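Local coordinates for dihydrodipicolinate synthase (Bacteroides thetaiotaomicron, PDB 4XKY), which probably catalyses the Schiff-base condensation of pyruvate with an aldehyde, as dihydrodipicolinate synthases of the DapA family do in lysine biosynthesis, at residues M60-I63 / K64-R68; V241-I244 / S245-Y249. All coordinates share one frame; numbering follows the deposited sequence.

Interaction 1 of 2, residues M60-I63 / K64-R68; sequences MEMI and KNTCR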
loop_
_atom_site.group_PDB
_atom_site.type_symbol
_atom_site.label_atom_id
_atom_site.label_comp_id
_atom_site.label_asym_id
_atom_site.label_seq_id
_atom_site.Cartn_x
_atom_site.Cartn_y
_atom_site.Cartn_z
ATOM N N MET A 60 28.681 3.742 14.923
ATOM C CA MET A 60 29.434 4.509 15.923
ATOM C C MET A 60 30.747 5.048 15.368
ATOM O O MET A 60 31.085 6.198 15.612
ATOM C CB MET A 60 29.660 3.706 17.195
ATOM C CG MET A 60 28.349 3.493 17.936
ATOM S SD MET A 60 28.375 2.603 19.512
ATOM C CE MET A 60 29.451 1.209 19.178
ATOM N N GLU A 61 31.458 4.239 14.595
ATOM C CA GLU A 61 32.686 4.694 13.963
ATOM C C GLU A 61 32.452 5.834 12.974
ATOM O O GLU A 61 33.267 6.737 12.885
ATOM C CB GLU A 61 33.399 3.539 13.290
ATOM C CG GLU A 61 33.834 2.491 14.297
ATOM C CD GLU A 61 34.594 1.337 13.682
ATOM O OE1 GLU A 61 34.689 1.263 12.437
ATOM O OE2 GLU A 61 35.068 0.482 14.454
ATOM N N MET A 62 31.340 5.805 12.250
ATOM C CA MET A 62 31.059 6.871 11.320
ATOM C C MET A 62 30.870 8.175 12.077
ATOM O O MET A 62 31.378 9.192 11.665
ATOM C CB MET A 62 29.817 6.582 10.496
ATOM C CG MET A 62 29.408 7.672 9.491
ATOM S SD MET A 62 30.680 8.020 8.250
ATOM C CE MET A 62 29.860 9.275 7.277
ATOM N N ILE A 63 30.101 8.139 13.161
ATOM C CA ILE A 63 29.888 9.309 13.983
ATOM C C ILE A 63 31.201 9.861 14.544
ATOM O O ILE A 63 31.472 11.054 14.415
ATOM C CB ILE A 63 28.933 8.974 15.133
ATOM C CG1 ILE A 63 27.529 8.748 14.576
ATOM C CG2 ILE A 63 28.888 10.083 16.188
ATOM C CD1 ILE A 63 26.612 8.031 15.543
ATOM N N LYS A 64 31.987 8.994 15.184
ATOM C CA LYS A 64 33.246 9.403 15.804
ATOM C C LYS A 64 34.205 9.981 14.778
ATOM O O LYS A 64 34.671 11.099 14.934
ATOM C CB LYS A 64 33.938 8.236 16.508
ATOM C CG LYS A 64 33.208 7.634 17.712
ATOM C CD LYS A 64 34.185 6.765 18.523
ATOM C CE LYS A 64 33.570 5.515 19.145
ATOM N NZ LYS A 64 33.420 4.405 18.153
ATOM N N ASN A 65 34.512 9.237 13.723
ATOM C CA ASN A 65 35.406 9.787 12.685
ATOM C C ASN A 65 34.889 11.069 12.037
ATOM O O ASN A 65 35.676 11.970 11.755
ATOM C CB ASN A 65 35.722 8.754 11.598
ATOM C CG ASN A 65 36.732 7.744 12.051
ATOM O OD1 ASN A 65 37.940 7.960 11.937
ATOM N ND2 ASN A 65 36.250 6.656 12.633
ATOM N N THR A 66 33.580 11.160 11.768
ATOM C CA THR A 66 33.056 12.376 11.128
ATOM C C THR A 66 33.283 13.623 12.047
ATOM O O THR A 66 33.709 14.684 11.594
ATOM C CB THR A 66 31.585 12.238 10.721
ATOM O OG1 THR A 66 31.442 11.205 9.739
ATOM C CG2 THR A 66 31.107 13.529 10.113
ATOM N N CYS A 67 33.000 13.489 13.335
ATOM C CA CYS A 67 33.201 14.610 14.259
ATOM C C CYS A 67 34.691 14.926 14.388
ATOM O O CYS A 67 35.056 16.086 14.349
ATOM C CB CYS A 67 32.613 14.333 15.624
ATOM S SG CYS A 67 30.832 14.101 15.667
ATOM N N ARG A 68 35.542 13.903 14.489
ATOM C CA ARG A 68 36.992 14.113 14.573
ATOM C C ARG A 68 37.494 14.899 13.372
ATOM O O ARG A 68 38.207 15.901 13.515
ATOM C CB ARG A 68 37.752 12.778 14.641
ATOM C CG ARG A 68 39.276 12.938 14.597
ATOM C CD ARG A 68 40.066 11.631 14.631
ATOM N NE ARG A 68 39.690 10.760 13.524
ATOM C CZ ARG A 68 40.082 10.906 12.261
ATOM N NH1 ARG A 68 40.897 11.886 11.890
ATOM N NH2 ARG A 68 39.643 10.051 11.358
#
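In helix 56-70, which connects strands 42-44 and 76-79 in a beta-alpha-beta unit of the TIM barrel, Asn-65 and Thr-66 turn polar side chains back onto the carbonyls of Glu-61 and Met-62. Beyond the regular i to i-4 backbone bonds, these two carbonyl oxygens each receive a second donor from the residue that already bonds them. Glu-61 O takes Asn-65 N at 2.9 Å and the side-chain Asn-65 ND2 at 3.0 Å, the two arriving from opposite faces of the carbonyl. The hydrogen bond from ND2 is nearly straight (166°), and Glu-61 O lies practically in the plane of the Asn-65 amide. The other end of that amide is engaged as well: Arg-68 NH2 donates to Asn-65 OD1 at 2.8 Å, on a lone pair, edge-on within the guanidinium plane. Thr-66 repeats the paired donation one residue later, its OG1 joining its N on Met-62 O at 2.8 Å. A chi1 of -63° places this hydroxyl beside its own backbone N, from where it faces the earlier turn. Met-62 bends at chi2 (60°) and carries its thioether past the threonine hydroxyl, Met-62 CE lying 3.5 Å from Thr-66 OG1. On another side of the helix Lys-64 curls back, bringing NZ to 3.9 Å from Met-60 CB. Its charge stays 5.6 Å from the carboxylate, measured from Lys-64 NZ to Glu-61 OE2, too far for a salt bridge. Met-60 and Ile-63 face Leu-91 and Leu-94 of helix 85-97, while Met-62 and Asn-65 touch Leu-27 of helix 24-36. Gripped at both ends, the Asn-65 amide is held against rotation and links Arg-68 to the backbone, whereas the Thr-66 hydroxyl spends its proton on the helix itself, in a buried position beside the Met-62 thioether.

Interaction 2 of 2, residues V241-I244 / S245-Y249; sequences VMQI and SATIY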
loop_
_atom_site.group_PDB
_atom_site.type_symbol
_atom_site.label_atom_id
_atom_site.label_comp_id
_atom_site.label_asym_id
_atom_site.label_seq_id
_atom_site.Cartn_x
_atom_site.Cartn_y
_atom_site.Cartn_z
ATOM N N VAL A 241 21.295 19.322 -12.503
ATOM C CA VAL A 241 20.759 18.456 -11.465
ATOM C C VAL A 241 19.846 17.394 -12.069
ATOM O O VAL A 241 19.960 16.228 -11.703
ATOM C CB VAL A 241 20.040 19.243 -10.358
ATOM C CG1 VAL A 241 19.287 18.312 -9.419
ATOM C CG2 VAL A 241 21.064 20.018 -9.550
ATOM N N MET A 242 18.973 17.749 -13.017
ATOM C CA MET A 242 18.060 16.718 -13.546
ATOM C C MET A 242 18.786 15.704 -14.433
ATOM O O MET A 242 18.390 14.540 -14.497
ATOM C CB MET A 242 16.819 17.301 -14.231
ATOM C CG MET A 242 15.833 18.013 -13.301
ATOM S SD MET A 242 15.374 17.183 -11.751
ATOM C CE MET A 242 14.641 15.691 -12.434
ATOM N N GLN A 243 19.874 16.119 -15.070
ATOM C CA GLN A 243 20.697 15.189 -15.832
ATOM C C GLN A 243 21.408 14.165 -14.922
ATOM O O GLN A 243 21.478 12.983 -15.240
ATOM C CB GLN A 243 21.722 15.957 -16.671
ATOM C CG GLN A 243 22.395 15.061 -17.699
ATOM C CD GLN A 243 23.430 15.790 -18.518
ATOM O OE1 GLN A 243 23.433 16.998 -18.576
ATOM N NE2 GLN A 243 24.330 15.048 -19.134
ATOM N N ILE A 244 21.939 14.633 -13.798
ATOM C CA ILE A 244 22.585 13.756 -12.816
ATOM C C ILE A 244 21.566 12.725 -12.369
ATOM O O ILE A 244 21.825 11.520 -12.382
ATOM C CB ILE A 244 23.083 14.565 -11.606
ATOM C CG1 ILE A 244 24.313 15.374 -11.989
ATOM C CG2 ILE A 244 23.411 13.658 -10.437
ATOM C CD1 ILE A 244 24.522 16.564 -11.093
ATOM N N SER A 245 20.389 13.217 -12.004
ATOM C CA SER A 245 19.297 12.352 -11.547
ATOM C C SER A 245 18.861 11.293 -12.574
ATOM O O SER A 245 18.556 10.125 -12.219
ATOM C CB SER A 245 18.103 13.216 -11.103
ATOM O OG SER A 245 16.967 12.416 -10.830
ATOM N N ALA A 246 18.809 11.700 -13.839
ATOM C CA ALA A 246 18.402 10.815 -14.923
ATOM C C ALA A 246 19.456 9.799 -15.299
ATOM O O ALA A 246 19.104 8.735 -15.812
ATOM C CB ALA A 246 18.065 11.630 -16.158
ATOM N N THR A 247 20.735 10.149 -15.108
ATOM C CA THR A 247 21.857 9.376 -15.671
ATOM C C THR A 247 22.798 8.746 -14.651
ATOM O O THR A 247 23.434 7.754 -14.971
ATOM C CB THR A 247 22.724 10.178 -16.672
ATOM O OG1 THR A 247 23.365 11.304 -16.025
ATOM C CG2 THR A 247 21.882 10.634 -17.867
ATOM N N ILE A 248 22.921 9.300 -13.446
ATOM C CA ILE A 248 23.771 8.666 -12.432
ATOM C C ILE A 248 22.981 7.738 -11.534
ATOM O O ILE A 248 23.541 6.792 -10.987
ATOM C CB ILE A 248 24.523 9.690 -11.538
ATOM C CG1 ILE A 248 25.331 10.681 -12.356
ATOM C CG2 ILE A 248 25.468 8.998 -10.541
ATOM C CD1 ILE A 248 26.456 10.066 -13.161
ATOM N N TYR A 249 21.699 8.020 -11.314
ATOM C CA TYR A 249 20.969 7.281 -10.313
ATOM C C TYR A 249 20.122 6.171 -10.922
ATOM O O TYR A 249 19.434 5.480 -10.184
ATOM C CB TYR A 249 20.073 8.202 -9.502
ATOM C CG TYR A 249 20.785 9.348 -8.805
ATOM C CD1 TYR A 249 22.148 9.269 -8.444
ATOM C CD2 TYR A 249 20.093 10.505 -8.485
ATOM C CE1 TYR A 249 22.778 10.330 -7.800
ATOM C CE2 TYR A 249 20.713 11.563 -7.842
ATOM C CZ TYR A 249 22.050 11.477 -7.505
ATOM O OH TYR A 249 22.643 12.528 -6.860
HETATM O O HOH W 1 25.064 11.962 -17.927
#
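Thr-247 folds its hydroxyl back onto the carbonyl of Gln-243, with OG1 2.6 Å from Gln-243 O. Its chi1 of 63° lodges OG1 between the backbone N and the carbonyl carbon, the crowded position for a helical residue, and from there the hydroxyl comes down on the acceptor from above the carbonyl plane. The backbone bond from Thr-247 N to the same Gln-243 O is weak and bent, although only 2.9 Å long. A water donates to Thr-247 OG1 at 2.6 Å and lies at a longer, weak 3.4 Å from Gln-243 NE2. With a valine in its place, Gln-243 O would probably lose its short hydroxyl donor, and the water its acceptor. Here helix 231-247, one of the C-terminal helices that follow the barrel, is reaching its end, and the bonding shifts accordingly: Ile-244 O takes Ile-248 N at 2.7 Å and also Thr-247 N at 3.2 Å, the latter steeply above the carbonyl plane. Ile-244 touches two later residues through CG2, which stands 4.0 Å from Ile-248 CG1 and 3.9 Å from Tyr-249 CZ. The Ile-244 and Tyr-249 side chains run alongside each other in the same direction, and one ring face of Tyr-249, near its rim, has Ile-244 O over it. The phenol OH of Tyr-249 bonds Glu-193, and its ring meets Tyr-258 edge-to-face. Ser-245, its OG anti to the backbone N (chi1 172°), directs that hydroxyl to Glu-194 rather than to the preceding turn. Met-242, Gln-243 and Ala-246 pack on aromatic side-chain surface of a neighbouring subunit, while Leu-218 and Tyr-219 of helix 216-227 touch Ile-244.

Both contacts are helical and local, yet they share no element: residues 60-68 belong to a helix on the outside of the barrel, residues 241-249 to a C-terminal helix, with nearest atoms about 16 Å apart. Interaction 1 is only partly buried, sits among helices of its own chain and has the partly exposed Glu-61 and Lys-64 among its residues. Interaction 2 is the more buried, and another subunit packs against part of it. Threonine hydroxyls bond backbone carbonyls in both, but from different rotamers: the first within a regular turn beside a methionine, the second where the helix runs out, with a water attached. Apolar packing counts for more in interaction 2, side-chain amide and guanidinium bonding in interaction 1.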